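PDB 3SL7: CBS domain-containing protein CBSX2, chloroplastic from Arabidopsis thaliana, which probably regulates the chloroplast thioredoxin system, through which this protein with paired CBS domains modulates plant development. Local coordinates for residues V25-A28 and L29-L32; K83-N86 and E87-K90. All blocks are in the same frame, centred on the assembly; numbering follows the deposited sequence.

Interaction 1: residues V25-A28 and L29-L32; sequences VDDA and LELL
Val25 and Leu29 meet one turn apart near the start of helix 25-35, lying side by side and pointing the same way. The apolar contact is between Val25 CG1 and Leu29 CD1, 3.9 Å apart; CG1 comes within range because it is turned anti to the backbone N (chi1 161°). A beta-branched valine and a leucine suit this buried flank, where Leu29 also packs on Leu58 and on Leu155 of the second subunit. Ala28 rests on Leu58 and Val100, and its small methyl group lets these neighbours come close to the helix.

Backbone bonds tie the two turns together. Leu29 N donates to Val25 O at 2.8 Å, and Leu32 N to Ala28 O at 2.9 Å; Glu30 N and Leu31 N reach Asp26 O and Asp27 O in the same i to i+4 pattern.

Asp27 and Glu30 take the more exposed side, running alongside each other with Asp27 OD1 4.0 Å from Glu30 OE2 and their carboxylate planes 55° apart. Arg159 of the second subunit packs on Glu30. Asp26 faces that subunit too, gripped at OD1 by Thr95 OG1 of its own chain and at OD2 by a salt bridge to Lys158 of the second subunit.

The helix is thus amphipathic. Like charge between Asp27 and Glu30 is probably mildly unfavourable, but the nearby helix N-terminus is likely to offset some of it.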
loop_
_atom_site.group_PDB
_atom_site.type_symbol
_atom_site.label_atom_id
_atom_site.label_comp_id
_atom_site.label_asym_id
_atom_site.label_seq_id
_atom_site.Cartn_x
_atom_site.Cartn_y
_atom_site.Cartn_z
ATOM N N VAL A 25 -3.544 -19.869 -0.671
ATOM C CA VAL A 25 -2.535 -18.840 -0.457
ATOM C C VAL A 25 -2.232 -18.122 -1.761
ATOM O O VAL A 25 -2.081 -16.897 -1.786
ATOM C CB VAL A 25 -1.259 -19.433 0.171
ATOM C CG1 VAL A 25 -0.065 -18.515 -0.034
ATOM C CG2 VAL A 25 -1.492 -19.680 1.648
ATOM N N ASP A 26 -2.181 -18.891 -2.844
ATOM C CA ASP A 26 -1.888 -18.365 -4.176
ATOM C C ASP A 26 -2.921 -17.340 -4.611
ATOM O O ASP A 26 -2.574 -16.268 -5.114
ATOM C CB ASP A 26 -1.835 -19.498 -5.215
ATOM C CG ASP A 26 -0.501 -20.206 -5.237
ATOM O OD1 ASP A 26 0.466 -19.637 -4.688
ATOM O OD2 ASP A 26 -0.416 -21.317 -5.808
ATOM N N ASP A 27 -4.196 -17.674 -4.435
ATOM C CA ASP A 27 -5.250 -16.743 -4.811
ATOM C C ASP A 27 -5.240 -15.485 -3.951
ATOM O O ASP A 27 -5.504 -14.396 -4.454
ATOM C CB ASP A 27 -6.620 -17.409 -4.771
ATOM C CG ASP A 27 -6.800 -18.421 -5.881
ATOM O OD1 ASP A 27 -6.019 -18.396 -6.859
ATOM O OD2 ASP A 27 -7.733 -19.236 -5.770
ATOM N N ALA A 28 -4.948 -15.638 -2.660
ATOM C CA ALA A 28 -4.828 -14.491 -1.769
ATOM C C ALA A 28 -3.667 -13.599 -2.219
ATOM O O ALA A 28 -3.801 -12.381 -2.285
ATOM C CB ALA A 28 -4.630 -14.949 -0.333
ATOM N N LEU A 29 -2.527 -14.207 -2.533
ATOM C CA LEU A 29 -1.389 -13.450 -3.051
ATOM C C LEU A 29 -1.767 -12.700 -4.323
ATOM O O LEU A 29 -1.438 -11.527 -4.475
ATOM C CB LEU A 29 -0.193 -14.373 -3.315
ATOM C CG LEU A 29 0.599 -14.806 -2.085
ATOM C CD1 LEU A 29 1.605 -15.904 -2.438
ATOM C CD2 LEU A 29 1.288 -13.624 -1.438
ATOM N N GLU A 30 -2.468 -13.377 -5.231
ATOM C CA GLU A 30 -2.892 -12.757 -6.487
ATOM C C GLU A 30 -3.781 -11.538 -6.221
ATOM O O GLU A 30 -3.631 -10.491 -6.859
ATOM C CB GLU A 30 -3.628 -13.766 -7.376
ATOM C CG GLU A 30 -3.675 -13.368 -8.847
ATOM C CD GLU A 30 -4.321 -14.424 -9.722
ATOM O OE1 GLU A 30 -4.650 -14.111 -10.887
ATOM O OE2 GLU A 30 -4.499 -15.566 -9.246
ATOM N N LEU A 31 -4.702 -11.690 -5.277
ATOM C CA LEU A 31 -5.613 -10.614 -4.899
ATOM C C LEU A 31 -4.844 -9.447 -4.303
ATOM O O LEU A 31 -5.128 -8.283 -4.610
ATOM C CB LEU A 31 -6.657 -11.124 -3.903
ATOM C CG LEU A 31 -7.758 -10.115 -3.566
ATOM C CD1 LEU A 31 -8.490 -9.709 -4.839
ATOM C CD2 LEU A 31 -8.727 -10.702 -2.558
ATOM N N LEU A 32 -3.873 -9.756 -3.441
ATOM C CA LEU A 32 -3.017 -8.717 -2.874
ATOM C C LEU A 32 -2.368 -7.895 -3.969
ATOM O O LEU A 32 -2.442 -6.674 -3.940
ATOM C CB LEU A 32 -1.914 -9.309 -2.002
ATOM C CG LEU A 32 -2.265 -9.814 -0.611
ATOM C CD1 LEU A 32 -1.015 -10.396 0.024
ATOM C CD2 LEU A 32 -2.817 -8.681 0.235
#

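Interaction 2: residues K83-N86 and E87-K90; sequences KTFN and ELQK
Thr84 and Glu87 close the first turn of helix 85-93. Glu87 N donates to Thr84 OG1 at 3.0 Å in a nearly straight bond, so the threonine is the N-cap. Its hydroxyl sits between the backbone N and the carbonyl carbon (chi1 69°), a rotation that brings the oxygen over the start of the helix; a short beta-hydroxyl suits this place because it can reach an N-H of the first turn. The Glu87 side chain runs past the cap to Lys83 N, one residue earlier. Glutamate is long enough for this: its extended chain puts OE1 2.8 Å from Lys83 N, which approaches on the anti side, 30° out of the carboxylate plane. Lys83 NZ stays 4.5 Å from Glu87 OE2, beyond a salt bridge. With Glu87 cut back to an alanine, Lys83 N would probably lose this acceptor and the residue ahead of the cap be freer to move.

Regular bonds follow, Leu88 N to Thr84 O and Gln89 N to Phe85 O.

Among the less polar contacts, Phe85 CD1 lies 4.2 Å from Leu88 CD2. Gln89 CD approaches Phe85 CE2 obliquely, 3.3 Å away, its amide plane inclined 36° to the ring. Apolar Phe85 and Leu88 suit their buried face, where both pack on Val150 of the second subunit, while Gln89 packs on Ile157 there.

This is a threonine-capped helix start, related to a capping box, except that the glutamate at the third helical position takes the N-H before the N-cap residue.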
loop_
_atom_site.group_PDB
_atom_site.type_symbol
_atom_site.label_atom_id
_atom_site.label_comp_id
_atom_site.label_asym_id
_atom_site.label_seq_id
_atom_site.Cartn_x
_atom_site.Cartn_y
_atom_site.Cartn_z
ATOM N N LYS A 83 14.290 -11.505 0.195
ATOM C CA LYS A 83 15.275 -10.466 -0.085
ATOM C C LYS A 83 15.852 -10.564 -1.495
ATOM O O LYS A 83 16.532 -9.648 -1.963
ATOM C CB LYS A 83 16.387 -10.484 0.966
ATOM C CG LYS A 83 15.920 -10.074 2.361
ATOM C CD LYS A 83 16.185 -11.169 3.389
ATOM C CE LYS A 83 17.676 -11.439 3.539
ATOM N NZ LYS A 83 17.953 -12.488 4.561
ATOM N N THR A 84 15.581 -11.678 -2.166
ATOM C CA THR A 84 15.973 -11.836 -3.556
ATOM C C THR A 84 14.854 -12.514 -4.316
ATOM O O THR A 84 14.007 -13.171 -3.720
ATOM C CB THR A 84 17.200 -12.743 -3.683
ATOM O OG1 THR A 84 16.834 -14.085 -3.332
ATOM C CG2 THR A 84 18.313 -12.259 -2.767
ATOM N N PHE A 85 14.869 -12.388 -5.639
ATOM C CA PHE A 85 13.862 -13.053 -6.454
ATOM C C PHE A 85 13.903 -14.570 -6.297
ATOM O O PHE A 85 12.865 -15.242 -6.281
ATOM C CB PHE A 85 14.005 -12.660 -7.925
ATOM C CG PHE A 85 12.822 -13.040 -8.759
ATOM C CD1 PHE A 85 11.632 -12.328 -8.654
ATOM C CD2 PHE A 85 12.886 -14.110 -9.636
ATOM C CE1 PHE A 85 10.528 -12.673 -9.405
ATOM C CE2 PHE A 85 11.783 -14.465 -10.396
ATOM C CZ PHE A 85 10.602 -13.743 -10.281
ATOM N N ASN A 86 15.106 -15.126 -6.194
ATOM C CA ASN A 86 15.221 -16.561 -5.990
ATOM C C ASN A 86 14.548 -17.031 -4.695
ATOM O O ASN A 86 13.854 -18.048 -4.687
ATOM C CB ASN A 86 16.687 -16.996 -6.041
ATOM C CG ASN A 86 16.834 -18.490 -6.153
ATOM O OD1 ASN A 86 16.695 -19.058 -7.237
ATOM N ND2 ASN A 86 17.104 -19.141 -5.031
ATOM N N GLU A 87 14.739 -16.284 -3.608
ATOM C CA GLU A 87 14.097 -16.611 -2.333
ATOM C C GLU A 87 12.587 -16.511 -2.469
ATOM O O GLU A 87 11.846 -17.336 -1.944
ATOM C CB GLU A 87 14.567 -15.670 -1.230
ATOM C CG GLU A 87 16.035 -15.777 -0.878
ATOM C CD GLU A 87 16.421 -14.812 0.220
ATOM O OE1 GLU A 87 15.576 -13.972 0.578
ATOM O OE2 GLU A 87 17.558 -14.888 0.724
ATOM N N LEU A 88 12.142 -15.493 -3.193
ATOM C CA LEU A 88 10.723 -15.289 -3.438
ATOM C C LEU A 88 10.126 -16.468 -4.196
ATOM O O LEU A 88 9.062 -16.977 -3.833
ATOM C CB LEU A 88 10.502 -14.000 -4.223
ATOM C CG LEU A 88 9.051 -13.738 -4.621
ATOM C CD1 LEU A 88 8.164 -13.657 -3.375
ATOM C CD2 LEU A 88 8.956 -12.456 -5.427
ATOM N N GLN A 89 10.807 -16.904 -5.252
ATOM C CA GLN A 89 10.331 -18.052 -6.018
ATOM C C GLN A 89 10.267 -19.308 -5.158
ATOM O O GLN A 89 9.356 -20.126 -5.306
ATOM C CB GLN A 89 11.206 -18.305 -7.240
ATOM C CG GLN A 89 11.122 -17.223 -8.304
ATOM C CD GLN A 89 11.749 -17.672 -9.616
ATOM O OE1 GLN A 89 12.972 -17.667 -9.769
ATOM N NE2 GLN A 89 10.910 -18.075 -10.566
ATOM N N LYS A 90 11.235 -19.464 -4.260
ATOM C CA LYS A 90 11.198 -20.584 -3.324
ATOM C C LYS A 90 9.923 -20.523 -2.493
ATOM O O LYS A 90 9.240 -21.529 -2.321
ATOM C CB LYS A 90 12.412 -20.576 -2.403
ATOM C CG LYS A 90 13.708 -20.998 -3.083
ATOM C CD LYS A 90 14.763 -21.397 -2.060
ATOM C CE LYS A 90 16.068 -21.807 -2.724
ATOM N NZ LYS A 90 16.979 -20.646 -2.918
#

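In the fold
Interaction 1 comes first along the chain, on helix 25-35 within the first CBS domain, and interaction 2 follows on helix 85-93, after a connection whose residues 62-80 are not modelled. Their centres are about 17 Å apart and their nearest atoms about 7 Å, so they do not touch, yet both lie on the same side of the chain's centre. The segment that follows helix 85-93 returns to helix 25-35, joining the chain leaving interaction 2 to interaction 1. Both also pack against helix 147-159 of the second subunit, residues 25-32 near its C-terminal end and residues 83-90 over a longer part of it. The two helices therefore contribute to one dimer interface.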